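Local coordinates for protein putative acyl-CoA thioester hydrolase (PDB 5DM5) that probably hydrolyses the thioester bond of acyl-CoA molecules, as a hexameric thioesterase with the hot-dog fold, at residues V67-M72 with A123-V128. Numbering follows the deposited sequence.
Sequences VRVDGM and AVFTYV
Segments 67-72 and 123-128 pair as antiparallel strands, Arg68 with Thr126 and Asp70 with Val124 being hydrogen-bonded pairs and Val69 with Phe125 the non-hydrogen-bonded pair between them, with a classic beta bulge where Val67 and Arg68 both face Thr126. At the bulge Thr126 O accepts the N-H groups of both Val67 and Arg68, that of Arg68 (N to O 3.1 Å) lying in the carbonyl plane on a lone pair. From the bulge itself, Val67 CG1 meets Val128 CG2 at 3.6 Å, the two side chains crossing at about a right angle. On the inner face Val69, its CG1 anti to the backbone N (chi1 -178°), lays that methyl over one face of the Phe125 ring, 3.9 Å from the centroid, a CH-pi contact. Met72, bent along its chain, sets SD 3.7 Å from Ala123 CB. The other face is more polar: Arg68 CB lies 3.5 Å from Thr126 CB, the side chains side by side. The extended Arg68 chain brings NE to Asp70 OD1 in a salt bridge of 3.3 Å. Met48 of helix 43-60, the central helix that the sheet wraps around in the hot-dog fold, packs against Met72, Ala123 and Phe125. Strand 97-106 flanks 118-129 on its other side, and beyond Val69 and Met72 a strand of a second subunit continues the sheet.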
ATOM      1  N   VAL B  67       8.490  10.238  21.821  1.00 36.01           N
ATOM      2  CA  VAL B  67       9.898  10.382  22.227  1.00 37.26           C
ATOM      3  C   VAL B  67      10.410   9.171  22.959  1.00 35.07           C
ATOM      4  O   VAL B  67      11.605   8.992  23.113  1.00 36.01           O
ATOM      5  CB  VAL B  67      10.176  11.603  23.143  1.00 42.49           C
ATOM      6  CG1 VAL B  67       9.914  12.886  22.392  1.00 48.79           C
ATOM      7  CG2 VAL B  67       9.387  11.556  24.426  1.00 35.86           C
ATOM      8  N   ARG B  68       9.498   8.370  23.472  1.00 37.75           N
ATOM      9  CA  ARG B  68       9.921   7.236  24.272  1.00 36.61           C
ATOM     10  C   ARG B  68       8.828   6.167  24.226  1.00 36.75           C
ATOM     11  O   ARG B  68       7.673   6.485  24.032  1.00 36.15           O
ATOM     12  CB  ARG B  68      10.190   7.723  25.694  1.00 43.09           C
ATOM     13  CG  ARG B  68      10.825   6.788  26.694  1.00 46.08           C
ATOM     14  CD  ARG B  68      10.992   7.589  27.984  1.00 51.68           C
ATOM     15  NE  ARG B  68      11.820   6.947  28.996  1.00 61.85           N
ATOM     16  CZ  ARG B  68      13.135   7.103  29.089  1.00 65.07           C
ATOM     17  NH1 ARG B  68      13.774   7.887  28.232  1.00 64.37           N
ATOM     18  NH2 ARG B  68      13.809   6.485  30.048  1.00 70.48           N
ATOM     19  N   VAL B  69       9.194   4.900  24.326  1.00 38.84           N
ATOM     20  CA  VAL B  69       8.212   3.826  24.428  1.00 38.23           C
ATOM     21  C   VAL B  69       8.660   2.936  25.573  1.00 42.75           C
ATOM     22  O   VAL B  69       9.794   2.464  25.598  1.00 41.56           O
ATOM     23  CB  VAL B  69       8.082   2.995  23.168  1.00 36.45           C
ATOM     24  CG1 VAL B  69       7.003   1.951  23.386  1.00 34.95           C
ATOM     25  CG2 VAL B  69       7.708   3.875  22.020  1.00 37.66           C
ATOM     26  N   ASP B  70       7.792   2.732  26.546  1.00 41.90           N
ATOM     27  CA  ASP B  70       8.230   2.059  27.744  1.00 41.07           C
ATOM     28  C   ASP B  70       7.509   0.727  27.948  1.00 43.66           C
ATOM     29  O   ASP B  70       6.300   0.632  27.748  1.00 40.46           O
ATOM     30  CB  ASP B  70       7.937   2.983  28.925  1.00 42.53           C
ATOM     31  CG  ASP B  70       8.674   4.304  28.836  1.00 44.15           C
ATOM     32  OD1 ASP B  70       9.902   4.285  28.617  1.00 48.96           O
ATOM     33  OD2 ASP B  70       7.998   5.364  28.912  1.00 39.74           O
ATOM     34  N   GLY B  71       8.243  -0.292  28.376  1.00 46.02           N
ATOM     35  CA  GLY B  71       7.623  -1.518  28.839  1.00 47.42           C
ATOM     36  C   GLY B  71       6.603  -2.193  27.948  1.00 48.13           C
ATOM     37  O   GLY B  71       5.492  -2.493  28.393  1.00 47.47           O
ATOM     38  N   MET B  72       6.938  -2.400  26.685  1.00 47.04           N
ATOM     39  CA  MET B  72       6.014  -3.114  25.815  1.00 46.65           C
ATOM     40  C   MET B  72       6.103  -4.626  25.969  1.00 49.41           C
ATOM     41  O   MET B  72       7.188  -5.191  25.978  1.00 52.17           O
ATOM     42  CB  MET B  72       6.238  -2.748  24.359  1.00 44.80           C
ATOM     43  CG  MET B  72       5.323  -3.525  23.427  1.00 47.21           C
ATOM     44  SD  MET B  72       4.286  -2.422  22.489  1.00 39.29           S
ATOM     45  CE  MET B  72       5.562  -1.388  21.788  1.00 50.49           C
ATOM     46  N   ALA B 123       1.552  -0.827  26.403  1.00 39.05           N
ATOM     47  CA  ALA B 123       2.830  -0.154  26.599  1.00 38.24           C
ATOM     48  C   ALA B 123       2.624   1.263  27.100  1.00 39.52           C
ATOM     49  O   ALA B 123       1.515   1.772  27.069  1.00 40.97           O
ATOM     50  CB  ALA B 123       3.620  -0.151  25.322  1.00 40.27           C
ATOM     51  N   VAL B 124       3.689   1.897  27.573  1.00 38.51           N
ATOM     52  CA  VAL B 124       3.566   3.256  28.073  1.00 38.75           C
ATOM     53  C   VAL B 124       4.372   4.221  27.203  1.00 38.22           C
ATOM     54  O   VAL B 124       5.587   4.338  27.293  1.00 36.63           O
ATOM     55  CB  VAL B 124       4.016   3.346  29.534  1.00 42.88           C
ATOM     56  CG1 VAL B 124       3.855   4.762  30.050  1.00 36.21           C
ATOM     57  CG2 VAL B 124       3.208   2.375  30.383  1.00 44.90           C
ATOM     58  N   PHE B 125       3.629   4.956  26.395  1.00 35.96           N
ATOM     59  CA  PHE B 125       4.173   5.836  25.384  1.00 36.36           C
ATOM     60  C   PHE B 125       4.432   7.251  25.828  1.00 38.83           C
ATOM     61  O   PHE B 125       3.645   7.803  26.574  1.00 42.77           O
ATOM     62  CB  PHE B 125       3.208   5.842  24.216  1.00 41.82           C
ATOM     63  CG  PHE B 125       3.400   4.696  23.299  1.00 39.31           C
ATOM     64  CD1 PHE B 125       3.159   3.416  23.728  1.00 34.58           C
ATOM     65  CD2 PHE B 125       3.809   4.906  21.999  1.00 36.83           C
ATOM     66  CE1 PHE B 125       3.348   2.373  22.894  1.00 36.63           C
ATOM     67  CE2 PHE B 125       3.985   3.862  21.157  1.00 36.19           C
ATOM     68  CZ  PHE B 125       3.757   2.591  21.601  1.00 35.91           C
ATOM     69  N   THR B 126       5.507   7.864  25.338  1.00 37.41           N
ATOM     70  CA  THR B 126       5.814   9.239  25.740  1.00 38.36           C
ATOM     71  C   THR B 126       5.944  10.156  24.534  1.00 40.15           C
ATOM     72  O   THR B 126       6.869   9.983  23.709  1.00 40.35           O
ATOM     73  CB  THR B 126       7.139   9.328  26.520  1.00 39.19           C
ATOM     74  OG1 THR B 126       7.181   8.344  27.567  1.00 43.20           O
ATOM     75  CG2 THR B 126       7.319  10.717  27.078  1.00 35.24           C
ATOM     76  N   TYR B 127       5.036  11.138  24.458  1.00 43.90           N
ATOM     77  CA  TYR B 127       4.974  12.109  23.347  1.00 44.06           C
ATOM     78  C   TYR B 127       5.306  13.490  23.869  1.00 42.62           C
ATOM     79  O   TYR B 127       5.220  13.738  25.072  1.00 45.88           O
ATOM     80  CB  TYR B 127       3.588  12.186  22.688  1.00 44.13           C
ATOM     81  CG  TYR B 127       3.048  10.916  22.091  1.00 38.38           C
ATOM     82  CD1 TYR B 127       3.130  10.662  20.739  1.00 35.66           C
ATOM     83  CD2 TYR B 127       2.416   9.990  22.893  1.00 37.64           C
ATOM     84  CE1 TYR B 127       2.620   9.506  20.212  1.00 35.14           C
ATOM     85  CE2 TYR B 127       1.911   8.841  22.380  1.00 37.49           C
ATOM     86  CZ  TYR B 127       2.010   8.592  21.042  1.00 36.40           C
ATOM     87  OH  TYR B 127       1.487   7.411  20.549  1.00 36.87           O
ATOM     88  N   VAL B 128       5.616  14.411  22.965  1.00 40.52           N
ATOM     89  CA  VAL B 128       5.955  15.772  23.368  1.00 45.80           C
ATOM     90  C   VAL B 128       5.382  16.914  22.498  1.00 50.42           C
ATOM     91  O   VAL B 128       5.641  16.948  21.298  1.00 51.86           O
ATOM     92  CB  VAL B 128       7.481  15.910  23.399  1.00 45.25           C
ATOM     93  CG1 VAL B 128       7.890  17.369  23.503  1.00 51.31           C
ATOM     94  CG2 VAL B 128       8.066  15.093  24.545  1.00 44.03           C
TER